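Local coordinates for Mab-21 domain-containing protein (Tribolium castaneum, PDB 7LT2) that senses double-stranded RNA in the cytoplasm and, in response, makes the cyclic dinucleotide cGAMP from ATP and GTP as a signal in innate immunity, at residues 48-53 against 73-78; 164-169 against 181-186. One frame throughout, in Å; residues are numbered along the deposited sequence.

Interaction 1 of 2, residues 48-53 against 73-78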
# COMPACT_ATOMS: atom_id res chain seq x y z
N ALA A 48 -23.17 8.89 -3.17
CA ALA A 48 -22.88 10.32 -3.25
C ALA A 48 -21.44 10.63 -2.87
O ALA A 48 -20.80 11.47 -3.51
CB ALA A 48 -23.85 11.10 -2.36
N LEU A 49 -20.92 9.97 -1.83
CA LEU A 49 -19.56 10.25 -1.37
C LEU A 49 -18.50 9.68 -2.30
O LEU A 49 -17.42 10.26 -2.43
CB LEU A 49 -19.35 9.67 0.03
CG LEU A 49 -19.94 10.48 1.18
CD1 LEU A 49 -20.02 9.60 2.41
CD2 LEU A 49 -19.06 11.69 1.43
N PHE A 50 -18.79 8.55 -2.94
CA PHE A 50 -17.76 7.83 -3.68
C PHE A 50 -17.23 8.65 -4.85
O PHE A 50 -17.99 9.21 -5.64
CB PHE A 50 -18.30 6.49 -4.19
CG PHE A 50 -17.31 5.72 -5.00
CD1 PHE A 50 -16.31 4.99 -4.39
CD2 PHE A 50 -17.39 5.71 -6.38
CE1 PHE A 50 -15.39 4.27 -5.13
CE2 PHE A 50 -16.47 4.99 -7.14
CZ PHE A 50 -15.48 4.28 -6.51
N ARG A 51 -15.90 8.72 -4.94
CA ARG A 51 -15.23 9.35 -6.07
C ARG A 51 -14.48 8.35 -6.95
O ARG A 51 -14.70 8.31 -8.16
CB ARG A 51 -14.26 10.43 -5.58
CG ARG A 51 -13.53 11.17 -6.69
CD ARG A 51 -12.79 12.38 -6.14
NE ARG A 51 -12.03 13.07 -7.18
CZ ARG A 51 -12.53 14.02 -7.96
NH1 ARG A 51 -13.79 14.41 -7.85
NH2 ARG A 51 -11.74 14.60 -8.86
N ARG A 52 -13.61 7.54 -6.35
CA ARG A 52 -12.78 6.61 -7.11
C ARG A 52 -12.08 5.70 -6.11
O ARG A 52 -12.18 5.88 -4.90
CB ARG A 52 -11.76 7.36 -7.97
CG ARG A 52 -10.73 8.14 -7.17
CD ARG A 52 -9.85 8.99 -8.07
NE ARG A 52 -9.05 9.96 -7.34
CZ ARG A 52 -7.79 9.77 -6.97
NH1 ARG A 52 -7.16 8.63 -7.23
NH2 ARG A 52 -7.14 10.74 -6.34
N VAL A 53 -11.35 4.72 -6.64
CA VAL A 53 -10.54 3.83 -5.82
C VAL A 53 -9.07 4.02 -6.18
O VAL A 53 -8.73 4.42 -7.30
CB VAL A 53 -10.94 2.34 -5.97
CG1 VAL A 53 -12.40 2.13 -5.59
CG2 VAL A 53 -10.67 1.83 -7.40
N LEU A 73 -7.75 -1.96 -1.26
CA LEU A 73 -8.64 -1.13 -2.06
C LEU A 73 -8.95 0.12 -1.24
O LEU A 73 -9.79 0.08 -0.34
CB LEU A 73 -9.92 -1.87 -2.44
CG LEU A 73 -10.78 -1.09 -3.45
CD1 LEU A 73 -10.06 -1.02 -4.79
CD2 LEU A 73 -12.14 -1.73 -3.59
N ASP A 74 -8.25 1.21 -1.54
CA ASP A 74 -8.52 2.49 -0.88
C ASP A 74 -9.72 3.12 -1.57
O ASP A 74 -9.61 3.63 -2.69
CB ASP A 74 -7.29 3.38 -0.93
CG ASP A 74 -6.16 2.88 -0.05
OD1 ASP A 74 -6.45 2.26 1.00
OD2 ASP A 74 -4.99 3.07 -0.42
N ILE A 75 -10.86 3.08 -0.90
CA ILE A 75 -12.12 3.60 -1.43
C ILE A 75 -12.18 5.08 -1.07
O ILE A 75 -12.32 5.42 0.11
CB ILE A 75 -13.31 2.82 -0.87
CG1 ILE A 75 -13.19 1.33 -1.21
CG2 ILE A 75 -14.64 3.39 -1.39
CD1 ILE A 75 -14.14 0.43 -0.45
N LEU A 76 -12.07 5.95 -2.07
CA LEU A 76 -11.90 7.38 -1.82
C LEU A 76 -13.26 8.08 -1.81
O LEU A 76 -13.93 8.17 -2.85
CB LEU A 76 -10.97 8.01 -2.85
CG LEU A 76 -9.59 7.34 -3.00
CD1 LEU A 76 -8.66 8.22 -3.80
CD2 LEU A 76 -8.97 7.00 -1.66
N LEU A 77 -13.66 8.56 -0.64
CA LEU A 77 -14.89 9.32 -0.45
C LEU A 77 -14.54 10.81 -0.41
O LEU A 77 -13.46 11.19 0.07
CB LEU A 77 -15.57 8.91 0.86
CG LEU A 77 -15.61 7.40 1.11
CD1 LEU A 77 -16.01 7.09 2.55
CD2 LEU A 77 -16.57 6.74 0.13
N HIS A 78 -15.44 11.65 -0.91
CA HIS A 78 -15.16 13.08 -0.99
C HIS A 78 -16.27 13.85 -0.31
O HIS A 78 -17.44 13.74 -0.71
CB HIS A 78 -15.00 13.55 -2.44
CG HIS A 78 -14.76 15.02 -2.56
ND1 HIS A 78 -13.61 15.62 -2.10
CD2 HIS A 78 -15.54 16.01 -3.04
CE1 HIS A 78 -13.69 16.93 -2.32
NE2 HIS A 78 -14.85 17.19 -2.89
O HOH W 1 -18.69 13.66 -3.03

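Interaction 2 of 2, residues 164-169 against 181-186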
# COMPACT_ATOMS: atom_id res chain seq x y z
N GLY A 164 -14.77 -14.50 -16.42
CA GLY A 164 -15.29 -15.77 -15.93
C GLY A 164 -16.05 -15.65 -14.62
O GLY A 164 -16.66 -14.62 -14.34
N THR A 165 -16.01 -16.71 -13.83
CA THR A 165 -16.74 -16.80 -12.57
C THR A 165 -15.75 -16.85 -11.42
O THR A 165 -14.71 -17.52 -11.50
CB THR A 165 -17.63 -18.04 -12.55
OG1 THR A 165 -18.54 -17.99 -13.65
CG2 THR A 165 -18.43 -18.12 -11.25
N PHE A 166 -16.06 -16.13 -10.35
CA PHE A 166 -15.14 -15.98 -9.24
C PHE A 166 -15.88 -16.15 -7.92
O PHE A 166 -17.09 -15.93 -7.83
CB PHE A 166 -14.42 -14.63 -9.32
CG PHE A 166 -13.64 -14.48 -10.59
CD1 PHE A 166 -12.37 -15.02 -10.69
CD2 PHE A 166 -14.22 -13.91 -11.70
CE1 PHE A 166 -11.67 -14.93 -11.88
CE2 PHE A 166 -13.53 -13.81 -12.89
CZ PHE A 166 -12.25 -14.33 -12.98
N HIS A 167 -15.13 -16.58 -6.91
CA HIS A 167 -15.65 -16.82 -5.58
C HIS A 167 -15.05 -15.82 -4.61
O HIS A 167 -13.84 -15.55 -4.65
CB HIS A 167 -15.33 -18.25 -5.11
CG HIS A 167 -16.18 -19.30 -5.76
ND1 HIS A 167 -15.97 -20.65 -5.57
CD2 HIS A 167 -17.24 -19.19 -6.59
CE1 HIS A 167 -16.86 -21.33 -6.26
NE2 HIS A 167 -17.65 -20.47 -6.89
N ILE A 168 -15.89 -15.25 -3.76
CA ILE A 168 -15.45 -14.27 -2.78
C ILE A 168 -15.79 -14.79 -1.39
O ILE A 168 -16.96 -15.04 -1.08
CB ILE A 168 -16.09 -12.89 -3.02
CG1 ILE A 168 -15.57 -12.29 -4.33
CG2 ILE A 168 -15.76 -11.95 -1.87
CD1 ILE A 168 -16.10 -10.90 -4.58
N ASN A 169 -14.77 -14.96 -0.57
CA ASN A 169 -14.92 -15.23 0.85
C ASN A 169 -14.53 -13.98 1.63
O ASN A 169 -13.85 -13.09 1.10
CB ASN A 169 -14.06 -16.44 1.26
CG ASN A 169 -14.51 -17.72 0.60
OD1 ASN A 169 -15.54 -18.30 0.98
ND2 ASN A 169 -13.76 -18.19 -0.39
N ILE A 181 -10.39 -13.43 -2.86
CA ILE A 181 -10.91 -13.62 -4.21
C ILE A 181 -10.22 -14.82 -4.84
O ILE A 181 -8.99 -14.89 -4.87
CB ILE A 181 -10.72 -12.35 -5.06
CG1 ILE A 181 -11.46 -11.18 -4.41
CG2 ILE A 181 -11.22 -12.59 -6.49
CD1 ILE A 181 -11.21 -9.83 -5.05
N SER A 182 -11.02 -15.77 -5.33
CA SER A 182 -10.52 -16.99 -5.95
C SER A 182 -11.23 -17.23 -7.28
O SER A 182 -12.34 -16.75 -7.51
CB SER A 182 -10.73 -18.21 -5.05
OG SER A 182 -10.08 -18.07 -3.80
N HIS A 183 -10.58 -17.98 -8.16
CA HIS A 183 -11.28 -18.54 -9.30
C HIS A 183 -12.37 -19.50 -8.81
O HIS A 183 -12.22 -20.15 -7.78
CB HIS A 183 -10.31 -19.29 -10.22
CG HIS A 183 -9.27 -18.42 -10.84
ND1 HIS A 183 -9.49 -17.71 -12.00
CD2 HIS A 183 -8.00 -18.14 -10.47
CE1 HIS A 183 -8.40 -17.02 -12.31
NE2 HIS A 183 -7.48 -17.27 -11.40
N SER A 184 -13.47 -19.57 -9.57
CA SER A 184 -14.51 -20.55 -9.22
C SER A 184 -13.99 -21.98 -9.29
O SER A 184 -14.57 -22.87 -8.66
CB SER A 184 -15.72 -20.39 -10.14
OG SER A 184 -15.42 -20.78 -11.47
N SER A 185 -12.91 -22.21 -10.03
CA SER A 185 -12.30 -23.53 -10.09
C SER A 185 -11.48 -23.87 -8.85
O SER A 185 -11.01 -25.00 -8.73
CB SER A 185 -11.42 -23.66 -11.34
OG SER A 185 -10.60 -22.51 -11.52
N GLY A 186 -11.29 -22.92 -7.93
CA GLY A 186 -10.68 -23.18 -6.64
C GLY A 186 -9.39 -22.43 -6.37
O GLY A 186 -9.03 -22.26 -5.19
O HOH W 2 -12.21 -17.99 -13.02
O HOH W 3 -11.82 -17.12 -2.13

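Interaction 1 of 2, residues 48-53 against 73-78
Arg51 and Arg52 both face Leu76 across an antiparallel strand pair, and three backbone hydrogen bonds hold the two segments together. Arg51 N donates to Leu76 O at 2.9 Å, and Leu76 N returns a bond to Arg52 O at 2.8 Å. The third, from His78 N to Leu49 O at 2.9 Å, ties the last turn of helix 44-49 to the backbone at His78. Leu49 O also takes a CA-H...O contact from Leu77 CA. A water lies within hydrogen-bonding distance of both Ala48 O and His78 O.

Two residues against one make this a classic beta bulge, placed just after Phe50, where the chain leaves helix 44-49. It lies in the nucleotidyltransferase sheet, whose strand 70-77 also carries Glu70 and Asp72, two of the probable ligands of the catalytic magnesium.

Apolar contacts gather on the face that bears Phe50, Val53, Ile75 and Leu77. Phe50 CG is anti to the backbone N (chi1 178°), and the ring presents its CD1 edge to Ile75 CG2, 3.8 Å away and near the ring plane; the two side chains cross at about a right angle. Val53 CB rests on Leu73 CD1 at 3.7 Å, while Leu49 CB abuts Leu77 CB at 3.9 Å.

On the other face Leu76 CD1 sits over the centre of the Arg52 guanidinium, 3.6 Å from CZ. The charged end is occupied elsewhere: NH2 forms a salt bridge with Glu221, which also binds Arg51 NH2, and NH1 pairs with Glu246, a probable ATP-binding residue.

Interaction 2 of 2, residues 164-169 against 181-186
Ile181 meets Ile168 in a non-hydrogen-bonded antiparallel pair, with Ile181 CG1 4.3 Å from Ile168 CG1, and the CA-H of Ile181 points to His167 O. Ser182 forms the hydrogen-bonded pair with His167: Ser182 N donates to His167 O and His167 N to Ser182 O, each at 2.9 Å. A water joins Ser182 OG to Asn169 ND2. His183 turns away from the partner strand, as does Phe166, and the two side chains lie side by side with ring planes at 45° and Phe166 CE1 3.5 Å from His183 ND1. A second water, in the plane of the imidazole, connects that ND1 with Thr165 O. Ser184 N donates to the same oxygen at 3.1 Å. His167 CG is anti to the carbonyl carbon (chi1 -75°), and Ser184 CA lies over the centre of its ring in a CH-pi contact. From His183 to Gly186 a type I turn leads from strand 177-183 toward strand 188-200, closed by Gly186 N on His183 O. Helix 18-42 packs on Phe166, Ile168 and Ile181 through Ile27, Leu28 and Val31, and the pair is flanked by strand 156-161 beside 164-169 and strand 188-200 beside Ile181.

From the N terminus, the chain first passes through helix 44-49 into strand 50-56, and interaction 1 closes when strand 70-77 returns beside it, enclosing helix 58-61. Later, interaction 2 closes the hairpin of strands 164-171 and 177-183 over the 11 residues between its segments, which include the facing ends of both strands. The contacts are therefore in series, neither nested nor crossed. Their centres lie about 25 Å apart, yet both belong to one mixed sheet. Strand 188-200 joins them: it runs parallel to 70-77 and antiparallel to 177-183. It also carries Asp193, a probable ligand of the catalytic magnesium, so the strand bearing that residue connects strand pair 50-56/70-77 with the hairpin.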